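Side-chain contacts in transcriptional regulatory protein RcsB (Escherichia coli, PDB 5I4C), which controls, as the DNA-binding response regulator of the Rcs signaling system, transcription of genes for capsule synthesis, biofilm formation, cell division and outer membrane proteins: residues 7-12 with 39-44; 20-25 with 115-120; 69-74 with 99-104. All coordinates share one frame; numbering follows the deposited sequence.

Interaction 1 of 3, residues 7-12 with 39-44; sequences IIADDH and TALINN
A single side chain, Leu41, makes the whole helix side of this contact, and its two methyl groups part to reach two different residues of the strand. Its CD1 lies 3.9 Å from Ile7 CG2, while CD2 sits more loosely at 4.4 Å from Ala9 CB. With CG anti to the Leu41 backbone N (chi1 176°), the fork is held out from the helix, CD1 to Ile7 and CD2 to Ala9. On the strand, Ile7 offers its CG2 branch rather than its longer arm, and the two side chains cross obliquely instead of lying side by side. Ile7 and Ala9 face helix 38-44 together, whereas Ile8 between them turns to the other face of the sheet, against Leu16 and Ile19. Phe35 and Leu53, on the strands flanking 4-9, also touch Leu41, adding to its apolar surroundings.

The polar side-chain bonds of the two segments lie away from this methyl contact. In the helix, Asn44 folds back so that ND2 donates to Ala40 O at 2.8 Å. The Asn44 backbone N bonds Ala40 O as well, at 3.1 Å, and the two donors come from opposite faces of the carbonyl plane. Past the strand's end, Asp10 OD2 accepts from His12 N at 2.9 Å, an Asx turn in which the donor approaches on the anti side of the carboxylate. Asp10 OD1 meets Lys109 in a salt bridge and lies near Asp56, the predicted phosphorylation site. The worked example thus separates two tasks: methyl contacts alone join helix to strand, without directional bonds, while the side-chain bonds within each segment shape its own backbone, and Asp10 is held by His12 N and Lys109 close to Asp56.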
ATOM      1  N   ILE A   7       2.071  16.668   4.993  1.00 24.39           N
ATOM      2  CA  ILE A   7       1.350  15.722   5.855  1.00 25.38           C
ATOM      3  C   ILE A   7       0.782  14.683   4.919  1.00 26.08           C
ATOM      4  O   ILE A   7       0.341  15.038   3.811  1.00 24.62           O
ATOM      5  CB  ILE A   7       0.195  16.442   6.591  1.00 26.62           C
ATOM      6  CG1 ILE A   7       0.751  17.459   7.565  1.00 29.66           C
ATOM      7  CG2 ILE A   7      -0.714  15.469   7.268  1.00 27.73           C
ATOM      8  CD1 ILE A   7      -0.331  18.194   8.292  1.00 31.82           C
ATOM      9  N   ILE A   8       0.768  13.439   5.340  1.00 25.62           N
ATOM     10  CA  ILE A   8       0.224  12.397   4.512  1.00 27.50           C
ATOM     11  C   ILE A   8      -0.911  11.744   5.275  1.00 26.61           C
ATOM     12  O   ILE A   8      -0.779  11.462   6.490  1.00 25.23           O
ATOM     13  CB  ILE A   8       1.302  11.405   4.028  1.00 30.30           C
ATOM     14  CG1 ILE A   8       1.996  10.670   5.160  1.00 36.91           C
ATOM     15  CG2 ILE A   8       2.428  12.131   3.297  1.00 30.79           C
ATOM     16  CD1 ILE A   8       3.051   9.641   4.665  1.00 40.25           C
ATOM     17  N   ALA A   9      -2.030  11.518   4.594  1.00 24.60           N
ATOM     18  CA  ALA A   9      -3.191  10.989   5.270  1.00 25.64           C
ATOM     19  C   ALA A   9      -3.869   9.918   4.438  1.00 25.81           C
ATOM     20  O   ALA A   9      -4.183  10.122   3.250  1.00 24.92           O
ATOM     21  CB  ALA A   9      -4.162  12.107   5.612  1.00 27.14           C
ATOM     22  N   ASP A  10      -3.978   8.733   5.035  1.00 25.79           N
ATOM     23  CA  ASP A  10      -4.614   7.570   4.386  1.00 28.36           C
ATOM     24  C   ASP A  10      -4.936   6.572   5.453  1.00 27.56           C
ATOM     25  O   ASP A  10      -4.149   6.414   6.391  1.00 26.35           O
ATOM     26  CB  ASP A  10      -3.703   6.916   3.371  1.00 30.02           C
ATOM     27  CG  ASP A  10      -4.486   5.961   2.409  1.00 36.72           C
ATOM     28  OD1 ASP A  10      -4.974   6.387   1.378  1.00 45.87           O
ATOM     29  OD2 ASP A  10      -4.631   4.792   2.662  1.00 39.74           O
ATOM     30  N   ASP A  11      -6.026   5.858   5.312  1.00 29.37           N
ATOM     31  CA  ASP A  11      -6.337   4.893   6.394  1.00 32.74           C
ATOM     32  C   ASP A  11      -5.659   3.539   6.192  1.00 32.49           C
ATOM     33  O   ASP A  11      -6.006   2.616   6.880  1.00 34.57           O
ATOM     34  CB  ASP A  11      -7.846   4.781   6.659  1.00 36.26           C
ATOM     35  CG  ASP A  11      -8.607   4.247   5.485  1.00 41.44           C
ATOM     36  OD1 ASP A  11      -8.157   4.513   4.338  1.00 42.64           O
ATOM     37  OD2 ASP A  11      -9.661   3.596   5.725  1.00 45.31           O
ATOM     38  N   HIS A  12      -4.710   3.425   5.245  1.00 30.26           N
ATOM     39  CA  HIS A  12      -3.992   2.179   5.030  1.00 31.63           C
ATOM     40  C   HIS A  12      -2.535   2.380   5.411  1.00 27.30           C
ATOM     41  O   HIS A  12      -1.853   3.153   4.748  1.00 25.46           O
ATOM     42  CB  HIS A  12      -4.113   1.751   3.571  1.00 35.55           C
ATOM     43  CG  HIS A  12      -5.401   1.084   3.253  1.00 41.60           C
ATOM     44  ND1 HIS A  12      -6.376   1.696   2.509  1.00 51.31           N
ATOM     45  CD2 HIS A  12      -5.910  -0.090   3.647  1.00 48.38           C
ATOM     46  CE1 HIS A  12      -7.404   0.882   2.388  1.00 51.15           C
ATOM     47  NE2 HIS A  12      -7.151  -0.202   3.094  1.00 52.50           N
ATOM     48  N   THR A  39     -10.321  13.325  11.853  1.00 26.39           N
ATOM     49  CA  THR A  39     -10.388  14.054  13.091  1.00 28.87           C
ATOM     50  C   THR A  39      -9.001  14.342  13.682  1.00 28.35           C
ATOM     51  O   THR A  39      -8.716  15.451  14.146  1.00 26.95           O
ATOM     52  CB  THR A  39     -11.195  13.289  14.141  1.00 31.02           C
ATOM     53  OG1 THR A  39     -12.513  13.122  13.643  1.00 33.38           O
ATOM     54  CG2 THR A  39     -11.250  14.059  15.450  1.00 32.59           C
ATOM     55  N   ALA A  40      -8.167  13.311  13.708  1.00 28.40           N
ATOM     56  CA  ALA A  40      -6.788  13.439  14.099  1.00 27.18           C
ATOM     57  C   ALA A  40      -6.061  14.424  13.192  1.00 26.36           C
ATOM     58  O   ALA A  40      -5.355  15.294  13.663  1.00 26.99           O
ATOM     59  CB  ALA A  40      -6.105  12.046  14.075  1.00 28.48           C
ATOM     60  N   LEU A  41      -6.254  14.314  11.895  1.00 25.16           N
ATOM     61  CA  LEU A  41      -5.717  15.282  10.971  1.00 24.57           C
ATOM     62  C   LEU A  41      -6.042  16.758  11.289  1.00 25.39           C
ATOM     63  O   LEU A  41      -5.134  17.618  11.402  1.00 24.17           O
ATOM     64  CB  LEU A  41      -6.293  15.000   9.573  1.00 25.76           C
ATOM     65  CG  LEU A  41      -5.901  15.992   8.463  1.00 24.38           C
ATOM     66  CD1 LEU A  41      -4.405  16.112   8.294  1.00 24.81           C
ATOM     67  CD2 LEU A  41      -6.437  15.525   7.128  1.00 25.71           C
ATOM     68  N   ILE A  42      -7.322  17.032  11.382  1.00 25.32           N
ATOM     69  CA  ILE A  42      -7.822  18.376  11.566  1.00 27.18           C
ATOM     70  C   ILE A  42      -7.419  18.895  12.931  1.00 28.07           C
ATOM     71  O   ILE A  42      -7.042  20.045  13.052  1.00 26.40           O
ATOM     72  CB  ILE A  42      -9.360  18.445  11.399  1.00 28.48           C
ATOM     73  CG1 ILE A  42      -9.813  18.168   9.951  1.00 30.52           C
ATOM     74  CG2 ILE A  42      -9.954  19.773  11.947  1.00 28.79           C
ATOM     75  CD1 ILE A  42      -9.053  18.943   8.926  1.00 33.61           C
ATOM     76  N   ASN A  43      -7.456  18.030  13.941  1.00 29.22           N
ATOM     77  CA  ASN A  43      -7.027  18.414  15.283  1.00 32.02           C
ATOM     78  C   ASN A  43      -5.603  18.819  15.391  1.00 30.29           C
ATOM     79  O   ASN A  43      -5.301  19.720  16.143  1.00 30.28           O
ATOM     80  CB  ASN A  43      -7.248  17.314  16.313  1.00 35.23           C
ATOM     81  CG  ASN A  43      -8.641  17.236  16.776  1.00 40.07           C
ATOM     82  OD1 ASN A  43      -9.421  18.142  16.589  1.00 45.08           O
ATOM     83  ND2 ASN A  43      -8.990  16.110  17.347  1.00 47.71           N
ATOM     84  N   ASN A  44      -4.733  18.185  14.624  1.00 28.29           N
ATOM     85  CA  ASN A  44      -3.307  18.455  14.737  1.00 28.45           C
ATOM     86  C   ASN A  44      -2.752  19.345  13.643  1.00 28.73           C
ATOM     87  O   ASN A  44      -1.708  19.902  13.822  1.00 29.14           O
ATOM     88  CB  ASN A  44      -2.598  17.158  14.753  1.00 29.08           C
ATOM     89  CG  ASN A  44      -2.854  16.444  16.011  1.00 31.47           C
ATOM     90  OD1 ASN A  44      -2.382  16.859  17.074  1.00 36.70           O
ATOM     91  ND2 ASN A  44      -3.735  15.455  15.966  1.00 32.70           N
TER

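Interaction 2 of 3, residues 20-25 with 115-120; sequences RKSLEQ and DLPKAL
Helix 13-23 near its end and the kinked helix 112-124 come closest where the Leu23 CA stands 7.2 Å from the Pro117 CA, a short separation consistent with the small Ser22 and compact Pro117 at this point. Two separate meetings fill the gap. In the first, Ser22 sets its hydroxyl at the CG-CD edge of the proline ring, tilted above the ring plane: OG is 3.6 Å from Pro117 CG and 4.1 Å from Pro117 CD. A chi1 of 164° places OG anti to the Ser22 backbone N, where it meets the proline. The polar need of that oxygen is met elsewhere, by a hydrogen bond to the backbone O of Pro113, a turn before the proline. One serine therefore touches helix 112-124 in two ways, through a van der Waals contact and through a bond to its first turn. Pro117 itself has no N-H to give to that turn, and the helix is kinked there.

In the second meeting Leu23 and Leu120 cross at about a right angle, with Leu23 CD2 4.0 Å from Leu120 CD1. Both keep CG beside their own backbone N, and only the methyl ends touch. Leu116 adds a flank to this apolar seam without a close approach. On the outer side of helix 13-23, Lys21 NZ binds Glu24 OE1 in a salt bridge of 3.1 Å, and Lys21 also packs on Phe17 of the second subunit. Within the receiver domain the two helices cover one face of the central parallel sheet: Leu23 rests on Val29 and Val31 of the edge strand 29-35, and Leu120 reaches both Val29 and Ile84 of strand 82-87.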
ATOM      1  N   ARG A  20       6.149   7.412   2.583  1.00 27.30           N
ATOM      2  CA  ARG A  20       7.293   7.895   3.401  1.00 30.70           C
ATOM      3  C   ARG A  20       8.654   7.432   2.794  1.00 30.35           C
ATOM      4  O   ARG A  20       9.598   8.228   2.738  1.00 30.28           O
ATOM      5  CB  ARG A  20       7.099   7.462   4.859  1.00 32.25           C
ATOM      6  CG  ARG A  20       8.220   7.746   5.819  1.00 36.95           C
ATOM      7  CD  ARG A  20       8.082   6.820   7.067  1.00 40.45           C
ATOM      8  NE  ARG A  20       6.669   6.638   7.394  1.00 39.91           N
ATOM      9  CZ  ARG A  20       6.116   5.487   7.821  1.00 45.52           C
ATOM     10  NH1 ARG A  20       6.859   4.375   8.046  1.00 44.43           N
ATOM     11  NH2 ARG A  20       4.776   5.421   7.987  1.00 42.98           N
ATOM     12  N   LYS A  21       8.730   6.183   2.332  1.00 29.44           N
ATOM     13  CA  LYS A  21       9.906   5.632   1.738  1.00 32.90           C
ATOM     14  C   LYS A  21      10.283   6.386   0.479  1.00 32.46           C
ATOM     15  O   LYS A  21      11.431   6.702   0.254  1.00 34.92           O
ATOM     16  CB  LYS A  21       9.690   4.173   1.388  1.00 36.64           C
ATOM     17  CG  LYS A  21       9.682   3.172   2.519  1.00 40.82           C
ATOM     18  CD  LYS A  21      10.931   3.237   3.416  1.00 48.09           C
ATOM     19  CE  LYS A  21      10.617   4.093   4.646  1.00 52.80           C
ATOM     20  NZ  LYS A  21      11.655   3.860   5.686  1.00 57.95           N
ATOM     21  N   SER A  22       9.309   6.771  -0.305  1.00 29.99           N
ATOM     22  CA  SER A  22       9.578   7.505  -1.506  1.00 32.03           C
ATOM     23  C   SER A  22      10.054   8.946  -1.170  1.00 32.58           C
ATOM     24  O   SER A  22      11.053   9.470  -1.720  1.00 32.67           O
ATOM     25  CB  SER A  22       8.339   7.524  -2.402  1.00 32.11           C
ATOM     26  OG  SER A  22       8.590   8.569  -3.350  1.00 36.50           O
ATOM     27  N   LEU A  23       9.353   9.593  -0.273  1.00 29.43           N
ATOM     28  CA  LEU A  23       9.674  10.962   0.057  1.00 30.56           C
ATOM     29  C   LEU A  23      10.993  11.116   0.832  1.00 33.51           C
ATOM     30  O   LEU A  23      11.674  12.162   0.753  1.00 31.41           O
ATOM     31  CB  LEU A  23       8.511  11.581   0.836  1.00 29.83           C
ATOM     32  CG  LEU A  23       7.207  11.669  -0.001  1.00 29.35           C
ATOM     33  CD1 LEU A  23       6.130  12.433   0.765  1.00 29.32           C
ATOM     34  CD2 LEU A  23       7.495  12.368  -1.285  1.00 31.90           C
ATOM     35  N   GLU A  24      11.372  10.058   1.535  1.00 35.76           N
ATOM     36  CA  GLU A  24      12.697  10.033   2.198  1.00 40.23           C
ATOM     37  C   GLU A  24      13.818  10.092   1.191  1.00 38.92           C
ATOM     38  O   GLU A  24      14.915  10.405   1.586  1.00 40.75           O
ATOM     39  CB  GLU A  24      12.879   8.805   3.142  1.00 41.11           C
ATOM     40  CG  GLU A  24      12.189   9.076   4.490  1.00 45.04           C
ATOM     41  CD  GLU A  24      12.021   7.866   5.424  1.00 49.71           C
ATOM     42  OE1 GLU A  24      12.519   6.759   5.092  1.00 55.91           O
ATOM     43  OE2 GLU A  24      11.389   8.042   6.528  1.00 54.07           O
ATOM     44  N   GLN A  25      13.580   9.751  -0.067  1.00 40.82           N
ATOM     45  CA  GLN A  25      14.582   9.974  -1.110  1.00 44.45           C
ATOM     46  C   GLN A  25      14.697  11.446  -1.602  1.00 43.09           C
ATOM     47  O   GLN A  25      15.638  11.782  -2.271  1.00 42.88           O
ATOM     48  CB  GLN A  25      14.319   9.010  -2.268  1.00 48.39           C
ATOM     49  CG  GLN A  25      14.368   7.538  -1.889  1.00 51.13           C
ATOM     50  CD  GLN A  25      15.747   7.132  -1.341  1.00 58.36           C
ATOM     51  OE1 GLN A  25      16.730   6.958  -2.086  1.00 63.68           O
ATOM     52  NE2 GLN A  25      15.830   7.020  -0.019  1.00 60.76           N
ATOM     53  N   ASP A 115       4.839   9.026  -8.640  1.00 33.52           N
ATOM     54  CA  ASP A 115       4.160  10.220  -9.149  1.00 33.79           C
ATOM     55  C   ASP A 115       4.213  11.344  -8.188  1.00 34.25           C
ATOM     56  O   ASP A 115       4.185  12.490  -8.642  1.00 33.74           O
ATOM     57  CB  ASP A 115       2.705   9.933  -9.512  1.00 34.45           C
ATOM     58  CG  ASP A 115       2.564   8.931 -10.654  1.00 38.72           C
ATOM     59  OD1 ASP A 115       3.560   8.748 -11.406  1.00 42.77           O
ATOM     60  OD2 ASP A 115       1.476   8.289 -10.788  1.00 41.92           O
ATOM     61  N   LEU A 116       4.243  11.097  -6.861  1.00 33.33           N
ATOM     62  CA  LEU A 116       4.244  12.220  -5.902  1.00 32.65           C
ATOM     63  C   LEU A 116       5.394  13.159  -6.001  1.00 33.80           C
ATOM     64  O   LEU A 116       5.210  14.362  -5.812  1.00 32.50           O
ATOM     65  CB  LEU A 116       4.226  11.812  -4.429  1.00 34.34           C
ATOM     66  CG  LEU A 116       2.877  11.587  -3.801  1.00 33.82           C
ATOM     67  CD1 LEU A 116       3.159  11.113  -2.396  1.00 34.72           C
ATOM     68  CD2 LEU A 116       2.005  12.849  -3.791  1.00 33.19           C
ATOM     69  N   PRO A 117       6.605  12.615  -6.196  1.00 33.35           N
ATOM     70  CA  PRO A 117       7.710  13.522  -6.334  1.00 36.05           C
ATOM     71  C   PRO A 117       7.502  14.486  -7.513  1.00 35.64           C
ATOM     72  O   PRO A 117       7.832  15.682  -7.410  1.00 35.71           O
ATOM     73  CB  PRO A 117       8.916  12.572  -6.503  1.00 37.37           C
ATOM     74  CG  PRO A 117       8.471  11.351  -5.695  1.00 36.63           C
ATOM     75  CD  PRO A 117       7.049  11.222  -6.063  1.00 35.10           C
ATOM     76  N   LYS A 118       6.863  14.004  -8.560  1.00 34.78           N
ATOM     77  CA  LYS A 118       6.639  14.821  -9.718  1.00 36.29           C
ATOM     78  C   LYS A 118       5.534  15.824  -9.384  1.00 34.50           C
ATOM     79  O   LYS A 118       5.632  16.996  -9.783  1.00 32.13           O
ATOM     80  CB  LYS A 118       6.212  13.986 -10.944  1.00 38.73           C
ATOM     81  CG  LYS A 118       7.137  12.851 -11.405  1.00 42.13           C
ATOM     82  CD  LYS A 118       6.364  12.081 -12.470  1.00 45.34           C
ATOM     83  CE  LYS A 118       7.146  10.978 -13.148  1.00 51.81           C
ATOM     84  NZ  LYS A 118       6.791  10.934 -14.600  1.00 56.57           N
ATOM     85  N   ALA A 119       4.487  15.387  -8.670  1.00 30.78           N
ATOM     86  CA  ALA A 119       3.421  16.322  -8.293  1.00 29.66           C
ATOM     87  C   ALA A 119       3.935  17.450  -7.365  1.00 30.24           C
ATOM     88  O   ALA A 119       3.583  18.643  -7.507  1.00 28.37           O
ATOM     89  CB  ALA A 119       2.273  15.544  -7.651  1.00 29.85           C
ATOM     90  N   LEU A 120       4.780  17.060  -6.421  1.00 30.11           N
ATOM     91  CA  LEU A 120       5.356  18.020  -5.498  1.00 31.80           C
ATOM     92  C   LEU A 120       6.318  19.015  -6.206  1.00 32.09           C
ATOM     93  O   LEU A 120       6.335  20.179  -5.848  1.00 31.82           O
ATOM     94  CB  LEU A 120       6.087  17.312  -4.357  1.00 31.49           C
ATOM     95  CG  LEU A 120       5.172  16.526  -3.411  1.00 31.57           C
ATOM     96  CD1 LEU A 120       6.053  15.903  -2.340  1.00 33.40           C
ATOM     97  CD2 LEU A 120       4.146  17.416  -2.771  1.00 31.64           C
TER

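Interaction 3 of 3, residues 69-74 with 99-104; sequences TLIKYI and LDLDIE
With chi1 at -64°, Ile71 carries its CG2 methyl anti to the backbone N, and this branch leaves helix 67-77 to meet both Leu101 and Ile103. Leu101 answers with an extended chain (chi2 178°) that delivers CD1 to within 3.6 Å of Ile71 CG2; the same methyl is also 3.9 Å from Ile71 CB, so it sits against the branch point as well as the branch. The two side chains meet at a slant. Ile103 comes in at about a right angle, its CG2 4.0 Å from Ile71 CG2.

In the doubly wound alpha/beta fold of receiver domains, the segment 99-104 is the connection that brings the chain from helix 92-99 back to the sheet at strand 105-108. A type I turn from Leu99 to Asp102, closed by a bond from Asp102 N to Leu99 O of 3.0 Å, is followed by a change of direction at Asp102, whose phi is positive (75°), consistent with both Leu101 and Ile103, on either side of it, facing the helix. Leu101 also touches Ile68, and Ile103 rests on Val85. Toward the outside, the aliphatic CG of the exposed Lys72 skirts Leu101 CD1 at 4.4 Å.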
ATOM      1  N   THR A  69     -16.844  16.964   1.499  1.00 33.19           N
ATOM      2  CA  THR A  69     -17.086  17.581   2.804  1.00 32.77           C
ATOM      3  C   THR A  69     -15.820  17.920   3.533  1.00 30.58           C
ATOM      4  O   THR A  69     -15.634  19.022   3.964  1.00 29.33           O
ATOM      5  CB  THR A  69     -17.925  16.599   3.623  1.00 34.68           C
ATOM      6  OG1 THR A  69     -19.165  16.425   2.954  1.00 35.38           O
ATOM      7  CG2 THR A  69     -18.179  17.083   5.034  1.00 36.45           C
ATOM      8  N   LEU A  70     -14.865  17.004   3.513  1.00 29.67           N
ATOM      9  CA  LEU A  70     -13.584  17.244   4.161  1.00 26.81           C
ATOM     10  C   LEU A  70     -12.802  18.283   3.390  1.00 27.58           C
ATOM     11  O   LEU A  70     -12.241  19.187   3.994  1.00 27.04           O
ATOM     12  CB  LEU A  70     -12.792  15.947   4.206  1.00 27.01           C
ATOM     13  CG  LEU A  70     -11.407  16.110   4.843  1.00 27.45           C
ATOM     14  CD1 LEU A  70     -11.489  16.621   6.289  1.00 26.99           C
ATOM     15  CD2 LEU A  70     -10.656  14.814   4.721  1.00 27.80           C
ATOM     16  N   ILE A  71     -12.795  18.200   2.083  1.00 27.59           N
ATOM     17  CA  ILE A  71     -12.109  19.254   1.327  1.00 30.47           C
ATOM     18  C   ILE A  71     -12.619  20.649   1.591  1.00 30.16           C
ATOM     19  O   ILE A  71     -11.829  21.591   1.763  1.00 29.87           O
ATOM     20  CB  ILE A  71     -12.092  19.001  -0.185  1.00 34.15           C
ATOM     21  CG1 ILE A  71     -11.300  17.749  -0.556  1.00 33.62           C
ATOM     22  CG2 ILE A  71     -11.471  20.195  -0.942  1.00 36.46           C
ATOM     23  CD1 ILE A  71     -10.133  17.512   0.335  1.00 35.13           C
ATOM     24  N   LYS A  72     -13.914  20.789   1.606  1.00 32.54           N
ATOM     25  CA  LYS A  72     -14.570  22.072   1.923  1.00 32.91           C
ATOM     26  C   LYS A  72     -14.192  22.577   3.296  1.00 30.44           C
ATOM     27  O   LYS A  72     -13.914  23.744   3.486  1.00 30.74           O
ATOM     28  CB  LYS A  72     -16.085  21.895   1.879  1.00 36.23           C
ATOM     29  CG  LYS A  72     -16.648  21.872   0.488  1.00 41.40           C
ATOM     30  CD  LYS A  72     -18.160  21.615   0.525  1.00 46.04           C
ATOM     31  CE  LYS A  72     -18.875  22.686  -0.246  1.00 52.36           C
ATOM     32  NZ  LYS A  72     -20.212  22.183  -0.580  1.00 58.61           N
ATOM     33  N   TYR A  73     -14.195  21.702   4.264  1.00 29.51           N
ATOM     34  CA  TYR A  73     -13.704  22.030   5.594  1.00 28.76           C
ATOM     35  C   TYR A  73     -12.264  22.599   5.557  1.00 27.18           C
ATOM     36  O   TYR A  73     -12.002  23.698   6.086  1.00 25.18           O
ATOM     37  CB  TYR A  73     -13.832  20.821   6.554  1.00 29.63           C
ATOM     38  CG  TYR A  73     -13.527  21.213   7.969  1.00 31.49           C
ATOM     39  CD1 TYR A  73     -12.200  21.343   8.392  1.00 31.87           C
ATOM     40  CD2 TYR A  73     -14.547  21.627   8.856  1.00 33.89           C
ATOM     41  CE1 TYR A  73     -11.877  21.816   9.648  1.00 31.30           C
ATOM     42  CE2 TYR A  73     -14.226  22.057  10.156  1.00 35.32           C
ATOM     43  CZ  TYR A  73     -12.894  22.148  10.536  1.00 33.74           C
ATOM     44  OH  TYR A  73     -12.491  22.590  11.736  1.00 34.88           O
ATOM     45  N   ILE A  74     -11.356  21.884   4.919  1.00 26.20           N
ATOM     46  CA  ILE A  74      -9.923  22.303   4.864  1.00 26.28           C
ATOM     47  C   ILE A  74      -9.740  23.607   4.084  1.00 27.52           C
ATOM     48  O   ILE A  74      -8.953  24.497   4.509  1.00 26.77           O
ATOM     49  CB  ILE A  74      -9.042  21.185   4.292  1.00 27.54           C
ATOM     50  CG1 ILE A  74      -9.108  19.979   5.228  1.00 28.80           C
ATOM     51  CG2 ILE A  74      -7.595  21.632   4.188  1.00 26.38           C
ATOM     52  CD1 ILE A  74      -8.544  18.746   4.677  1.00 30.94           C
ATOM     53  N   LEU A  99     -11.766  18.757  -8.495  1.00 58.05           N
ATOM     54  CA  LEU A  99     -11.043  19.770  -9.277  1.00 58.13           C
ATOM     55  C   LEU A  99     -11.739  21.129  -9.247  1.00 57.29           C
ATOM     56  O   LEU A  99     -11.060  22.125  -9.145  1.00 60.44           O
ATOM     57  CB  LEU A  99     -10.776  19.334 -10.712  1.00 57.75           C
ATOM     58  CG  LEU A  99      -9.618  18.319 -10.833  1.00 59.23           C
ATOM     59  CD1 LEU A  99      -9.626  17.486 -12.139  1.00 59.20           C
ATOM     60  CD2 LEU A  99      -8.262  19.008 -10.626  1.00 58.38           C
ATOM     61  N   ASP A 100     -13.072  21.163  -9.218  1.00 56.17           N
ATOM     62  CA  ASP A 100     -13.817  22.422  -9.072  1.00 56.61           C
ATOM     63  C   ASP A 100     -13.506  23.141  -7.797  1.00 56.84           C
ATOM     64  O   ASP A 100     -13.784  24.326  -7.710  1.00 54.00           O
ATOM     65  CB  ASP A 100     -15.328  22.184  -9.027  1.00 62.65           C
ATOM     66  CG  ASP A 100     -15.899  21.733 -10.349  1.00 68.10           C
ATOM     67  OD1 ASP A 100     -15.147  21.502 -11.327  1.00 71.50           O
ATOM     68  OD2 ASP A 100     -17.132  21.585 -10.400  1.00 74.89           O
ATOM     69  N   LEU A 101     -12.977  22.440  -6.779  1.00 52.42           N
ATOM     70  CA  LEU A 101     -12.724  23.078  -5.497  1.00 51.50           C
ATOM     71  C   LEU A 101     -11.337  23.742  -5.496  1.00 49.60           C
ATOM     72  O   LEU A 101     -10.944  24.386  -4.518  1.00 53.61           O
ATOM     73  CB  LEU A 101     -12.918  22.069  -4.324  1.00 53.56           C
ATOM     74  CG  LEU A 101     -14.332  21.474  -4.144  1.00 55.12           C
ATOM     75  CD1 LEU A 101     -14.389  20.468  -3.004  1.00 57.11           C
ATOM     76  CD2 LEU A 101     -15.382  22.563  -3.943  1.00 55.45           C
ATOM     77  N   ASP A 102     -10.592  23.593  -6.579  1.00 45.77           N
ATOM     78  CA  ASP A 102      -9.335  24.334  -6.753  1.00 46.23           C
ATOM     79  C   ASP A 102      -8.254  23.730  -5.853  1.00 42.78           C
ATOM     80  O   ASP A 102      -7.452  24.393  -5.221  1.00 43.13           O
ATOM     81  CB  ASP A 102      -9.501  25.879  -6.581  1.00 52.04           C
ATOM     82  CG  ASP A 102      -8.305  26.683  -7.181  1.00 56.15           C
ATOM     83  OD1 ASP A 102      -7.844  26.375  -8.301  1.00 61.64           O
ATOM     84  OD2 ASP A 102      -7.775  27.583  -6.504  1.00 60.39           O
ATOM     85  N   ILE A 103      -8.200  22.425  -5.873  1.00 38.74           N
ATOM     86  CA  ILE A 103      -7.074  21.746  -5.258  1.00 35.58           C
ATOM     87  C   ILE A 103      -5.878  21.738  -6.208  1.00 33.16           C
ATOM     88  O   ILE A 103      -5.995  22.024  -7.388  1.00 35.06           O
ATOM     89  CB  ILE A 103      -7.483  20.358  -4.755  1.00 35.90           C
ATOM     90  CG1 ILE A 103      -8.043  19.485  -5.845  1.00 35.82           C
ATOM     91  CG2 ILE A 103      -8.531  20.505  -3.657  1.00 35.78           C
ATOM     92  CD1 ILE A 103      -7.431  18.159  -5.789  1.00 38.31           C
ATOM     93  N   GLU A 104      -4.712  21.408  -5.694  1.00 28.71           N
ATOM     94  CA  GLU A 104      -3.511  21.545  -6.441  1.00 28.87           C
ATOM     95  C   GLU A 104      -3.091  20.285  -7.192  1.00 28.74           C
ATOM     96  O   GLU A 104      -2.381  20.366  -8.198  1.00 30.13           O
ATOM     97  CB  GLU A 104      -2.383  22.027  -5.533  1.00 28.19           C
ATOM     98  CG  GLU A 104      -2.502  23.488  -5.181  1.00 31.60           C
ATOM     99  CD  GLU A 104      -3.593  23.788  -4.152  1.00 33.10           C
ATOM    100  OE1 GLU A 104      -4.126  22.889  -3.459  1.00 31.11           O
ATOM    101  OE2 GLU A 104      -3.948  24.955  -4.061  1.00 34.96           O
TER

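How the interactions relate
All three contacts are mainly apolar and lack hydrogen bonds between their segments, but they lie at different depths and on different faces of one parallel sheet. Interactions 1 and 2 are buried: the first sets a helix on a strand, the second a helix on a helix. Interaction 3 is partly buried, and a loop takes the place of a regular element. Interactions 1 and 3 share a layer and touch, since Ile42 packs on Tyr73 (Ile42 CG2 to Tyr73 CE1, 3.6 Å) and on Ile74. Interaction 2 lies on the opposite side of the chain's centre from interaction 3, about 22 Å away between centres, and differs in mixing a hydroxyl and a proline ring with its leucines.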